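Local coordinates for protein cystathionine beta-lyases/cystathionine gamma-synthases (Corynebacterium glutamicum, PDB 5X5H) that probably makes L,L-cystathionine and succinate from O-succinyl-L-homoserine and L-cysteine with the cofactor pyridoxal 5'-phosphate, a step of methionine biosynthesis, at residues G97-L102 and K141-L146; A73-A78 and E223-L228; V61-T66 and L246-L251; V55-I60 and P239-A244. All blocks are in the same frame, centred on the assembly; numbering follows the deposited sequence.

Contact 1: residues G97-L102 and K141-L146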
loop_
_atom_site.group_PDB
_atom_site.type_symbol
_atom_site.label_atom_id
_atom_site.label_comp_id
_atom_site.label_asym_id
_atom_site.label_seq_id
_atom_site.Cartn_x
_atom_site.Cartn_y
_atom_site.Cartn_z
ATOM N N GLY A 97 -38.053 -15.643 -13.202
ATOM C CA GLY A 97 -39.362 -15.204 -13.649
ATOM C C GLY A 97 -39.544 -13.713 -13.813
ATOM O O GLY A 97 -40.621 -13.242 -14.249
ATOM N N ASP A 98 -38.626 -12.862 -13.346
ATOM C CA ASP A 98 -38.723 -11.444 -13.463
ATOM C C ASP A 98 -38.062 -10.973 -14.803
ATOM O O ASP A 98 -37.429 -11.730 -15.463
ATOM C CB ASP A 98 -37.935 -10.813 -12.294
ATOM C CG ASP A 98 -38.631 -10.926 -10.971
ATOM O OD1 ASP A 98 -39.851 -11.182 -10.928
ATOM O OD2 ASP A 98 -37.936 -10.751 -9.907
ATOM N N HIS A 99 -38.335 -9.764 -15.148
ATOM C CA HIS A 99 -37.903 -9.128 -16.377
ATOM C C HIS A 99 -37.231 -7.824 -16.182
ATOM O O HIS A 99 -37.552 -7.041 -15.292
ATOM C CB HIS A 99 -39.218 -8.985 -17.254
ATOM C CG HIS A 99 -39.067 -8.282 -18.548
ATOM N ND1 HIS A 99 -39.513 -7.007 -18.717
ATOM C CD2 HIS A 99 -38.648 -8.738 -19.761
ATOM C CE1 HIS A 99 -39.294 -6.662 -19.975
ATOM N NE2 HIS A 99 -38.804 -7.679 -20.629
ATOM N N ILE A 100 -36.251 -7.573 -17.022
ATOM C CA ILE A 100 -35.510 -6.309 -17.131
ATOM C C ILE A 100 -35.743 -5.566 -18.477
ATOM O O ILE A 100 -35.677 -6.280 -19.545
ATOM C CB ILE A 100 -33.994 -6.570 -17.115
ATOM C CG1 ILE A 100 -33.572 -7.475 -16.064
ATOM C CG2 ILE A 100 -33.229 -5.216 -17.067
ATOM C CD1 ILE A 100 -32.146 -7.942 -16.251
ATOM N N VAL A 101 -35.913 -4.292 -18.457
ATOM C CA VAL A 101 -35.857 -3.432 -19.639
ATOM C C VAL A 101 -34.447 -2.808 -19.634
ATOM O O VAL A 101 -34.060 -2.162 -18.616
ATOM C CB VAL A 101 -36.933 -2.381 -19.643
ATOM C CG1 VAL A 101 -36.806 -1.470 -20.866
ATOM C CG2 VAL A 101 -38.320 -3.047 -19.625
ATOM N N LEU A 102 -33.688 -2.982 -20.715
ATOM C CA LEU A 102 -32.328 -2.510 -20.910
ATOM C C LEU A 102 -32.248 -1.680 -22.153
ATOM O O LEU A 102 -33.013 -1.861 -23.086
ATOM C CB LEU A 102 -31.400 -3.782 -21.127
ATOM C CG LEU A 102 -29.932 -3.711 -21.497
ATOM C CD1 LEU A 102 -29.238 -3.292 -20.175
ATOM C CD2 LEU A 102 -29.285 -4.962 -22.060
ATOM N N LYS A 141 -43.706 -4.855 -18.603
ATOM C CA LYS A 141 -44.694 -5.938 -18.407
ATOM C C LYS A 141 -44.992 -6.085 -16.901
ATOM O O LYS A 141 -44.402 -5.410 -16.062
ATOM C CB LYS A 141 -44.113 -7.242 -18.942
ATOM C CG LYS A 141 -43.569 -7.193 -20.371
ATOM C CD LYS A 141 -43.281 -8.542 -20.898
ATOM C CE LYS A 141 -42.149 -9.218 -20.168
ATOM N NZ LYS A 141 -41.913 -10.597 -20.587
ATOM N N ASP A 142 -45.931 -6.950 -16.585
ATOM C CA ASP A 142 -46.345 -7.101 -15.206
ATOM C C ASP A 142 -45.236 -7.693 -14.350
ATOM O O ASP A 142 -45.156 -7.325 -13.184
ATOM C CB ASP A 142 -47.516 -8.060 -15.213
ATOM C CG ASP A 142 -48.818 -7.379 -15.603
ATOM O OD1 ASP A 142 -48.906 -6.142 -15.712
ATOM O OD2 ASP A 142 -49.789 -8.122 -15.787
ATOM N N ASN A 143 -44.345 -8.413 -14.976
ATOM C CA ASN A 143 -43.182 -9.004 -14.304
ATOM C C ASN A 143 -41.885 -8.136 -14.356
ATOM O O ASN A 143 -40.856 -8.616 -13.899
ATOM C CB ASN A 143 -42.909 -10.419 -14.653
ATOM C CG ASN A 143 -42.483 -10.669 -16.071
ATOM O OD1 ASN A 143 -42.947 -9.863 -16.963
ATOM N ND2 ASN A 143 -41.654 -11.686 -16.368
ATOM N N THR A 144 -41.967 -6.961 -14.931
ATOM C CA THR A 144 -40.761 -6.056 -15.039
ATOM C C THR A 144 -40.474 -5.603 -13.660
ATOM O O THR A 144 -41.255 -4.908 -13.060
ATOM C CB THR A 144 -41.026 -4.899 -15.944
ATOM O OG1 THR A 144 -41.344 -5.437 -17.267
ATOM C CG2 THR A 144 -39.699 -4.030 -16.092
ATOM N N LYS A 145 -39.230 -5.887 -13.185
ATOM C CA LYS A 145 -38.752 -5.384 -11.878
ATOM C C LYS A 145 -37.669 -4.354 -11.967
ATOM O O LYS A 145 -37.414 -3.633 -11.019
ATOM C CB LYS A 145 -38.249 -6.589 -11.054
ATOM C CG LYS A 145 -39.281 -7.643 -10.784
ATOM C CD LYS A 145 -40.403 -7.085 -9.925
ATOM C CE LYS A 145 -41.147 -8.235 -9.275
ATOM N NZ LYS A 145 -41.909 -8.791 -10.319
ATOM N N LEU A 146 -37.107 -4.152 -13.161
ATOM C CA LEU A 146 -35.911 -3.301 -13.310
ATOM C C LEU A 146 -35.926 -2.652 -14.670
ATOM O O LEU A 146 -36.035 -3.359 -15.696
ATOM C CB LEU A 146 -34.687 -4.205 -13.143
ATOM C CG LEU A 146 -33.334 -3.487 -13.179
ATOM C CD1 LEU A 146 -33.182 -2.348 -12.209
ATOM C CD2 LEU A 146 -32.265 -4.589 -12.954
#
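His99 and Thr144 form the tight heart of this contact, where two neighbouring strands run in parallel. The two side chains lie side by side and point the same way, and ND1 of His99 and OG1 of Thr144 share a hydrogen bond of 2.8 Å. OG1 also accepts the backbone N-H of Lys141 at 2.8 Å, across the type I turn that leads into strand 144-150. The Lys141 side chain crosses that of His99 at about a right angle and sets CE over the centre of one ring face, 3.5 Å from the centroid of the His99 ring, a CH-pi contact almost on the ring normal. NE2 of His99 bonds to Thr126 on the next strand, and NZ of Lys141 forms a salt bridge with Glu124.

The backbones pair in the central sheet of the PLP-binding fold, with a beta bulge: His99 is bridged to Thr144, but Ile100 to Leu146. His99 O takes the N-H of Lys145 at 2.9 Å, while Leu146 N, buried here, has no partner in the model. On the face of Ile100 and Leu146 the touch is light, CG2 of Ile100 lying 4.3 Å from CG of Leu146; helix 108-118 packs on Ile100 through Ile114, and helix 82-93 on Leu146 through Phe90 and Ile93.

Toward solvent the grip is looser. ND2 of Asn143 still donates a nearly straight bond to Gly97 O (2.8 Å, 174°), but NZ of Lys145 reaches OD1 of Asp98 at 3.2 Å from above the carboxylate plane, whereas OD2 of Asp98 is held by the backbone N of Lys95.

Contact 2: residues A73-A78 and E223-L228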
loop_
_atom_site.group_PDB
_atom_site.type_symbol
_atom_site.label_atom_id
_atom_site.label_comp_id
_atom_site.label_asym_id
_atom_site.label_seq_id
_atom_site.Cartn_x
_atom_site.Cartn_y
_atom_site.Cartn_z
ATOM N N ALA A 73 -27.680 10.934 -1.396
ATOM C CA ALA A 73 -28.132 9.673 -0.908
ATOM C C ALA A 73 -27.872 9.488 0.593
ATOM O O ALA A 73 -26.746 9.872 1.027
ATOM C CB ALA A 73 -27.481 8.512 -1.691
ATOM N N LYS A 74 -28.759 8.875 1.322
ATOM C CA LYS A 74 -28.463 8.513 2.716
ATOM C C LYS A 74 -27.548 7.301 2.799
ATOM O O LYS A 74 -26.726 7.186 3.718
ATOM C CB LYS A 74 -29.764 8.146 3.448
ATOM C CG LYS A 74 -30.724 9.322 3.598
ATOM C CD LYS A 74 -32.093 8.868 4.154
ATOM C CE LYS A 74 -33.174 9.867 3.775
ATOM N NZ LYS A 74 -34.314 9.710 4.711
ATOM N N TYR A 75 -27.566 6.448 1.779
ATOM C CA TYR A 75 -26.897 5.101 1.898
ATOM C C TYR A 75 -26.018 4.832 0.694
ATOM O O TYR A 75 -26.365 5.134 -0.474
ATOM C CB TYR A 75 -27.949 4.052 1.974
ATOM C CG TYR A 75 -29.029 4.261 3.018
ATOM C CD1 TYR A 75 -28.683 4.159 4.365
ATOM C CD2 TYR A 75 -30.288 4.596 2.693
ATOM C CE1 TYR A 75 -29.611 4.373 5.371
ATOM C CE2 TYR A 75 -31.242 4.806 3.716
ATOM C CZ TYR A 75 -30.864 4.766 4.973
ATOM O OH TYR A 75 -31.799 5.027 5.991
ATOM N N GLY A 76 -24.926 4.137 0.948
ATOM C CA GLY A 76 -23.978 3.714 -0.016
ATOM C C GLY A 76 -23.286 2.444 0.374
ATOM O O GLY A 76 -22.960 2.239 1.533
ATOM N N ARG A 77 -22.987 1.545 -0.587
ATOM C CA ARG A 77 -22.226 0.351 -0.317
ATOM C C ARG A 77 -21.274 0.064 -1.450
ATOM O O ARG A 77 -21.674 0.211 -2.639
ATOM C CB ARG A 77 -23.075 -0.873 -0.066
ATOM C CG ARG A 77 -24.120 -0.747 1.102
ATOM C CD ARG A 77 -23.443 -0.809 2.457
ATOM N NE ARG A 77 -24.434 -0.515 3.500
ATOM C CZ ARG A 77 -24.186 -0.394 4.791
ATOM N NH1 ARG A 77 -22.992 -0.616 5.240
ATOM N NH2 ARG A 77 -25.164 -0.064 5.614
ATOM N N ALA A 78 -20.026 -0.301 -1.129
ATOM C CA ALA A 78 -18.946 -0.511 -2.065
ATOM C C ALA A 78 -18.663 -1.936 -2.297
ATOM O O ALA A 78 -18.847 -2.849 -1.502
ATOM C CB ALA A 78 -17.697 0.182 -1.602
ATOM N N GLU A 223 -34.359 -0.192 3.078
ATOM C CA GLU A 223 -34.490 -1.637 2.788
ATOM C C GLU A 223 -33.474 -2.095 1.766
ATOM O O GLU A 223 -32.902 -3.147 1.911
ATOM C CB GLU A 223 -35.914 -2.125 2.434
ATOM C CG GLU A 223 -36.683 -2.080 3.747
ATOM C CD GLU A 223 -38.056 -2.638 3.737
ATOM O OE1 GLU A 223 -38.531 -3.179 2.700
ATOM O OE2 GLU A 223 -38.614 -2.505 4.835
ATOM N N MET A 224 -33.318 -1.300 0.707
ATOM C CA MET A 224 -32.286 -1.552 -0.246
ATOM C C MET A 224 -30.906 -1.495 0.361
ATOM O O MET A 224 -30.081 -2.387 0.135
ATOM C CB MET A 224 -32.421 -0.656 -1.436
ATOM C CG MET A 224 -31.262 -0.820 -2.384
ATOM S SD MET A 224 -31.641 -0.322 -4.070
ATOM C CE MET A 224 -32.613 -1.798 -4.525
ATOM N N ASP A 225 -30.622 -0.581 1.251
ATOM C CA ASP A 225 -29.336 -0.511 1.956
ATOM C C ASP A 225 -29.114 -1.757 2.786
ATOM O O ASP A 225 -28.057 -2.396 2.751
ATOM C CB ASP A 225 -29.203 0.697 2.837
ATOM C CG ASP A 225 -27.857 0.709 3.545
ATOM O OD1 ASP A 225 -26.866 0.901 2.814
ATOM O OD2 ASP A 225 -27.788 0.534 4.778
ATOM N N GLU A 226 -30.192 -2.224 3.475
ATOM C CA GLU A 226 -30.053 -3.459 4.254
ATOM C C GLU A 226 -29.733 -4.657 3.360
ATOM O O GLU A 226 -28.939 -5.512 3.746
ATOM C CB GLU A 226 -31.383 -3.748 5.040
ATOM C CG GLU A 226 -31.593 -2.828 6.207
ATOM C CD GLU A 226 -33.053 -2.893 6.720
ATOM O OE1 GLU A 226 -33.965 -3.585 6.160
ATOM O OE2 GLU A 226 -33.304 -2.053 7.604
ATOM N N GLU A 227 -30.385 -4.804 2.207
ATOM C CA GLU A 227 -30.136 -5.934 1.309
ATOM C C GLU A 227 -28.710 -5.774 0.695
ATOM O O GLU A 227 -28.038 -6.799 0.565
ATOM C CB GLU A 227 -31.170 -5.982 0.187
ATOM C CG GLU A 227 -32.611 -6.292 0.659
ATOM C CD GLU A 227 -32.569 -7.510 1.575
ATOM O OE1 GLU A 227 -32.054 -8.590 1.153
ATOM O OE2 GLU A 227 -32.887 -7.355 2.792
ATOM N N LEU A 228 -28.288 -4.572 0.363
ATOM C CA LEU A 228 -26.864 -4.360 -0.185
ATOM C C LEU A 228 -25.884 -4.786 0.869
ATOM O O LEU A 228 -24.906 -5.452 0.555
ATOM C CB LEU A 228 -26.693 -2.913 -0.590
ATOM C CG LEU A 228 -27.433 -2.503 -1.885
ATOM C CD1 LEU A 228 -27.533 -1.003 -1.957
ATOM C CD2 LEU A 228 -26.704 -3.061 -3.101
HETATM O O HOH W 1 -25.008 2.934 3.774
#
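Tyr75, the first residue of the strand to touch helix 222-235, lays its CB 3.4 Å from OD1 of Asp225. Its side chain crosses that of the aspartate at about a right angle, with CB of Asp225 3.6 Å from the ring carbon CG of Tyr75 and the ring and carboxylate planes not far from parallel. At Gly76 the link is indirect: a water lies between the two segments, 3.1 Å from Gly76 N and 2.9 Å from OD1 of Asp225. Arg77 then makes a two-bond salt bridge with Asp225. The arginine chain bends at chi2 (-74°), which turns CD aside. Its guanidinium meets the carboxylate side-on, NE to OD1 at 2.9 Å and NH2 to OD2 at 2.8 Å. The second bond is nearly straight (173°) and uses the syn lone pair of OD2; NE meets OD1 on the syn side too, but tilted from the carboxylate plane. Lower on the chain, CG of Arg77 packs on CB of Leu228.

Strand 75-79 is an outer strand of the seven-stranded sheet within this chain, and the segments 75-78 and 223-228 run at 18° to each other. Because Asp225 is buried, its two bonds to Arg77 would be expected to favour the ionised carboxylate and to fix its rotation.

Contact 3: residues V61-T66 and L246-L251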
loop_
_atom_site.group_PDB
_atom_site.type_symbol
_atom_site.label_atom_id
_atom_site.label_comp_id
_atom_site.label_asym_id
_atom_site.label_seq_id
_atom_site.Cartn_x
_atom_site.Cartn_y
_atom_site.Cartn_z
ATOM N N VAL A 61 -16.252 2.071 4.812
ATOM C CA VAL A 61 -17.454 2.876 5.137
ATOM C C VAL A 61 -17.193 4.351 4.897
ATOM O O VAL A 61 -18.070 5.075 4.396
ATOM C CB VAL A 61 -17.917 2.579 6.580
ATOM C CG1 VAL A 61 -18.983 3.591 6.993
ATOM C CG2 VAL A 61 -18.459 1.184 6.624
ATOM N N ALA A 62 -15.977 4.837 5.116
ATOM C CA ALA A 62 -15.649 6.242 4.793
ATOM C C ALA A 62 -15.892 6.560 3.335
ATOM O O ALA A 62 -16.505 7.596 2.977
ATOM C CB ALA A 62 -14.245 6.637 5.265
ATOM N N LEU A 63 -15.419 5.675 2.473
ATOM C CA LEU A 63 -15.679 5.820 1.027
ATOM C C LEU A 63 -17.155 5.816 0.661
ATOM O O LEU A 63 -17.657 6.730 -0.054
ATOM C CB LEU A 63 -14.943 4.766 0.256
ATOM C CG LEU A 63 -15.275 4.665 -1.238
ATOM C CD1 LEU A 63 -14.939 5.931 -2.014
ATOM C CD2 LEU A 63 -14.674 3.447 -1.830
ATOM N N GLU A 64 -17.848 4.839 1.199
ATOM C CA GLU A 64 -19.288 4.677 0.975
ATOM C C GLU A 64 -20.069 5.886 1.338
ATOM O O GLU A 64 -20.928 6.422 0.588
ATOM C CB GLU A 64 -19.814 3.494 1.830
ATOM C CG GLU A 64 -19.324 2.163 1.305
ATOM C CD GLU A 64 -19.714 0.929 2.146
ATOM O OE1 GLU A 64 -20.103 1.112 3.363
ATOM O OE2 GLU A 64 -19.596 -0.222 1.650
ATOM N N GLN A 65 -19.769 6.477 2.496
ATOM C CA GLN A 65 -20.483 7.645 2.985
ATOM C C GLN A 65 -20.199 8.857 2.164
ATOM O O GLN A 65 -21.032 9.745 1.996
ATOM C CB GLN A 65 -20.167 7.861 4.477
ATOM C CG GLN A 65 -20.741 6.760 5.351
ATOM C CD GLN A 65 -22.207 6.685 5.360
ATOM O OE1 GLN A 65 -22.856 5.727 4.877
ATOM N NE2 GLN A 65 -22.813 7.781 5.796
ATOM N N THR A 66 -18.992 8.977 1.612
ATOM C CA THR A 66 -18.581 10.078 0.805
ATOM C C THR A 66 -19.397 10.038 -0.498
ATOM O O THR A 66 -20.001 11.012 -0.909
ATOM C CB THR A 66 -17.113 10.123 0.511
ATOM O OG1 THR A 66 -16.326 10.066 1.702
ATOM C CG2 THR A 66 -16.738 11.397 -0.202
ATOM N N LEU A 246 -7.510 4.470 -1.610
ATOM C CA LEU A 246 -7.060 5.079 -2.884
ATOM C C LEU A 246 -8.204 5.699 -3.675
ATOM O O LEU A 246 -8.067 6.770 -4.292
ATOM C CB LEU A 246 -6.257 4.125 -3.738
ATOM C CG LEU A 246 -4.885 3.836 -3.142
ATOM C CD1 LEU A 246 -4.402 2.673 -4.000
ATOM C CD2 LEU A 246 -3.977 5.047 -3.190
ATOM N N THR A 247 -9.326 4.993 -3.719
ATOM C CA THR A 247 -10.527 5.508 -4.363
ATOM C C THR A 247 -10.935 6.828 -3.710
ATOM O O THR A 247 -11.248 7.831 -4.412
ATOM C CB THR A 247 -11.677 4.510 -4.403
ATOM O OG1 THR A 247 -11.258 3.267 -5.045
ATOM C CG2 THR A 247 -12.927 5.083 -5.096
ATOM N N ALA A 248 -11.104 6.821 -2.390
ATOM C CA ALA A 248 -11.474 8.062 -1.694
ATOM C C ALA A 248 -10.455 9.134 -1.858
ATOM O O ALA A 248 -10.820 10.307 -1.953
ATOM C CB ALA A 248 -11.691 7.738 -0.238
ATOM N N ARG A 249 -9.171 8.796 -1.915
ATOM C CA ARG A 249 -8.140 9.795 -2.169
ATOM C C ARG A 249 -8.327 10.499 -3.523
ATOM O O ARG A 249 -8.280 11.682 -3.636
ATOM C CB ARG A 249 -6.750 9.126 -2.070
ATOM C CG ARG A 249 -5.567 10.137 -2.221
ATOM C CD ARG A 249 -4.277 9.372 -2.318
ATOM N NE ARG A 249 -3.090 10.091 -1.988
ATOM C CZ ARG A 249 -2.144 10.597 -2.812
ATOM N NH1 ARG A 249 -2.347 10.609 -4.125
ATOM N NH2 ARG A 249 -1.027 11.005 -2.319
ATOM N N GLY A 250 -8.566 9.642 -4.533
ATOM C CA GLY A 250 -8.842 10.191 -5.822
ATOM C C GLY A 250 -10.064 11.064 -5.847
ATOM O O GLY A 250 -10.127 12.110 -6.556
ATOM N N LEU A 251 -11.125 10.640 -5.161
ATOM C CA LEU A 251 -12.397 11.369 -5.139
ATOM C C LEU A 251 -12.267 12.820 -4.599
ATOM O O LEU A 251 -13.047 13.708 -4.986
ATOM C CB LEU A 251 -13.396 10.529 -4.354
ATOM C CG LEU A 251 -14.774 11.056 -4.154
ATOM C CD1 LEU A 251 -15.451 11.430 -5.524
ATOM C CD2 LEU A 251 -15.553 10.038 -3.352
#
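Leu63 reaches from helix 58-70 into the side of helix 241-251, and its two methyl branches make most of the apolar contact. From CG, which stands anti to the backbone N (chi1 171°), CD1 extends to 3.8 Å from CG2 of Thr247 and 4.1 Å from CB of Ala248, while CD2 of Leu63 meets the same threonine methyl at 4.0 Å. One turn further on, CG2 of Thr66 touches CD2 of Leu251 at 3.6 Å, the two side chains sliding past each other in opposite directions. Leu251 also packs on Val67 and Leu70 of the same helix as Thr66.

The hydroxyls of the two threonines bond within their own helices. OG1 of Thr66 donates to Ala62 O at 2.8 Å, and the backbone N of Thr66 reaches that oxygen from the opposite face of its plane. OG1 of Thr247 bonds to Asp243 O in the same way, one turn back.

The short helical segments run at 36° to each other with axes 9.5 Å apart, and helix 241-251 carries a subunit interface on another side, where Arg249 forms a salt bridge with Asp211 of the second subunit.

Both threonines thus spend their hydroxyls on their own helix and offer methyls to the partner, so no hydrogen bond crosses between the two segments and this buried contact rests on apolar packing.

Contact 4: residues V55-I60 and P239-A244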
loop_
_atom_site.group_PDB
_atom_site.type_symbol
_atom_site.label_atom_id
_atom_site.label_comp_id
_atom_site.label_asym_id
_atom_site.label_seq_id
_atom_site.Cartn_x
_atom_site.Cartn_y
_atom_site.Cartn_z
ATOM N N VAL A 55 -17.857 -8.120 6.546
ATOM C CA VAL A 55 -19.125 -7.543 7.016
ATOM C C VAL A 55 -19.132 -6.056 7.216
ATOM O O VAL A 55 -20.179 -5.416 7.379
ATOM C CB VAL A 55 -19.565 -8.340 8.302
ATOM C CG1 VAL A 55 -20.626 -7.650 9.021
ATOM C CG2 VAL A 55 -19.933 -9.758 7.829
ATOM N N GLY A 56 -17.965 -5.422 7.355
ATOM C CA GLY A 56 -17.804 -3.993 7.507
ATOM C C GLY A 56 -16.412 -3.600 7.900
ATOM O O GLY A 56 -15.823 -4.289 8.754
ATOM N N ASN A 57 -15.887 -2.473 7.382
ATOM C CA ASN A 57 -14.594 -1.919 7.858
ATOM C C ASN A 57 -14.669 -0.434 7.789
ATOM O O ASN A 57 -15.158 0.103 6.757
ATOM C CB ASN A 57 -13.487 -2.522 6.955
ATOM C CG ASN A 57 -12.112 -2.011 7.298
ATOM O OD1 ASN A 57 -11.801 -0.864 7.098
ATOM N ND2 ASN A 57 -11.261 -2.939 7.733
ATOM N N PRO A 58 -14.103 0.325 8.727
ATOM C CA PRO A 58 -14.236 1.781 8.714
ATOM C C PRO A 58 -13.673 2.473 7.503
ATOM O O PRO A 58 -14.127 3.574 7.106
ATOM C CB PRO A 58 -13.602 2.224 9.987
ATOM C CG PRO A 58 -13.188 1.027 10.688
ATOM C CD PRO A 58 -13.387 -0.172 9.922
ATOM N N THR A 59 -12.573 1.962 6.955
ATOM C CA THR A 59 -11.933 2.590 5.797
ATOM C C THR A 59 -12.853 2.494 4.581
ATOM O O THR A 59 -13.000 3.454 3.840
ATOM C CB THR A 59 -10.593 1.970 5.484
ATOM O OG1 THR A 59 -9.716 1.966 6.639
ATOM C CG2 THR A 59 -9.928 2.637 4.284
ATOM N N ILE A 60 -13.545 1.384 4.457
ATOM C CA ILE A 60 -14.528 1.170 3.339
ATOM C C ILE A 60 -15.746 2.023 3.605
ATOM O O ILE A 60 -16.250 2.728 2.691
ATOM C CB ILE A 60 -14.884 -0.327 3.227
ATOM C CG1 ILE A 60 -13.618 -1.131 2.983
ATOM C CG2 ILE A 60 -15.958 -0.532 2.157
ATOM C CD1 ILE A 60 -13.820 -2.657 2.958
ATOM N N PRO A 239 -14.379 -4.516 -1.494
ATOM C CA PRO A 239 -13.098 -3.911 -1.876
ATOM C C PRO A 239 -12.051 -4.146 -0.798
ATOM O O PRO A 239 -12.360 -4.325 0.386
ATOM C CB PRO A 239 -13.419 -2.423 -1.952
ATOM C CG PRO A 239 -14.634 -2.267 -1.231
ATOM C CD PRO A 239 -15.312 -3.543 -0.991
ATOM N N SER A 240 -10.798 -4.153 -1.193
ATOM C CA SER A 240 -9.675 -4.020 -0.271
ATOM C C SER A 240 -9.703 -2.691 0.465
ATOM O O SER A 240 -10.137 -1.630 -0.071
ATOM C CB SER A 240 -8.391 -3.961 -1.150
ATOM O OG SER A 240 -7.248 -3.658 -0.429
ATOM N N VAL A 241 -9.207 -2.629 1.682
ATOM C CA VAL A 241 -9.102 -1.380 2.409
ATOM C C VAL A 241 -8.120 -0.456 1.713
ATOM O O VAL A 241 -8.260 0.766 1.727
ATOM C CB VAL A 241 -8.774 -1.479 3.907
ATOM C CG1 VAL A 241 -9.867 -2.214 4.635
ATOM C CG2 VAL A 241 -7.409 -2.128 4.097
ATOM N N PHE A 242 -7.067 -0.987 1.102
ATOM C CA PHE A 242 -6.098 -0.137 0.406
ATOM C C PHE A 242 -6.820 0.481 -0.773
ATOM O O PHE A 242 -6.634 1.671 -1.073
ATOM C CB PHE A 242 -4.864 -0.982 -0.081
ATOM C CG PHE A 242 -4.050 -1.499 1.002
ATOM C CD1 PHE A 242 -3.044 -0.697 1.577
ATOM C CD2 PHE A 242 -4.302 -2.766 1.542
ATOM C CE1 PHE A 242 -2.302 -1.130 2.688
ATOM C CE2 PHE A 242 -3.523 -3.184 2.639
ATOM C CZ PHE A 242 -2.571 -2.384 3.157
ATOM N N ASP A 243 -7.599 -0.293 -1.512
ATOM C CA ASP A 243 -8.305 0.245 -2.689
ATOM C C ASP A 243 -9.326 1.263 -2.235
ATOM O O ASP A 243 -9.498 2.303 -2.878
ATOM C CB ASP A 243 -8.967 -0.875 -3.444
ATOM C CG ASP A 243 -7.938 -1.657 -4.308
ATOM O OD1 ASP A 243 -6.710 -1.361 -4.300
ATOM O OD2 ASP A 243 -8.443 -2.546 -5.015
ATOM N N ALA A 244 -10.086 1.027 -1.156
ATOM C CA ALA A 244 -11.097 2.005 -0.713
ATOM C C ALA A 244 -10.406 3.297 -0.278
ATOM O O ALA A 244 -10.950 4.401 -0.537
ATOM C CB ALA A 244 -11.858 1.483 0.458
HETATM O O HOH W 2 -11.652 5.488 2.354
#
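The side-chain oxygen OD1 of Asn57 accepts the backbone N-H of Thr59 at 2.9 Å, an N-cap bond at the start of helix 58-70, and lies 3.4 Å from CG1 of Val241 across the contact. CG of Asn57 is anti to the backbone N (chi1 178°), and the side chain crosses that of Val241 at about a right angle. ND2 of Asn57 is held by Thr53 and by Tyr33 O. Thr59 turns its methyl CG2 to Val241 O at 3.6 Å, while its hydroxyl bonds to Pro31 and Tyr33.

Ile60 does most of the apolar work. Its CG1 lies 4.0 Å from CB of Ala244, CG2 is 4.0 Å from CG of Pro239, and CD1 comes to 3.4 Å of Pro239 O. A water donates to Thr59 O at 2.9 Å and, more weakly, to Ala244 O, bridging the two helices.

Helix 241-251 is likewise capped, by a weak bond from Phe242 N to OG of Ser240. Phe242 and Asp243 face the third subunit, and Pro58 packs on Tyr25 of the fourth. The contact therefore joins the first turns of two helices, and beneath them Ile60 and Pro239 both meet Ala78 of strand 75-79.

Overall arrangement
Contacts 3 and 4 pair the same two helices, 58-70 and 241-251, with centres 9 Å apart; contact 4 joins their first turns and contact 3 lies further along, their segments alternating in the chain. The centre of contact 2 lies about 15 Å from each, on strand 75-79 and helix 222-235, and its segments fall between those of both; Ala78 N reaches Glu64 OE2 at 2.8 Å, tying it to contact 3. Contact 1 falls within contact 2 along the chain and stands, centre to centre, 22 Å from it and 33 Å from the others. Contact 1 is made inside the seven-stranded sheet, whereas contacts 2 to 4 bring late helices back to its early edge strand and the helix before it.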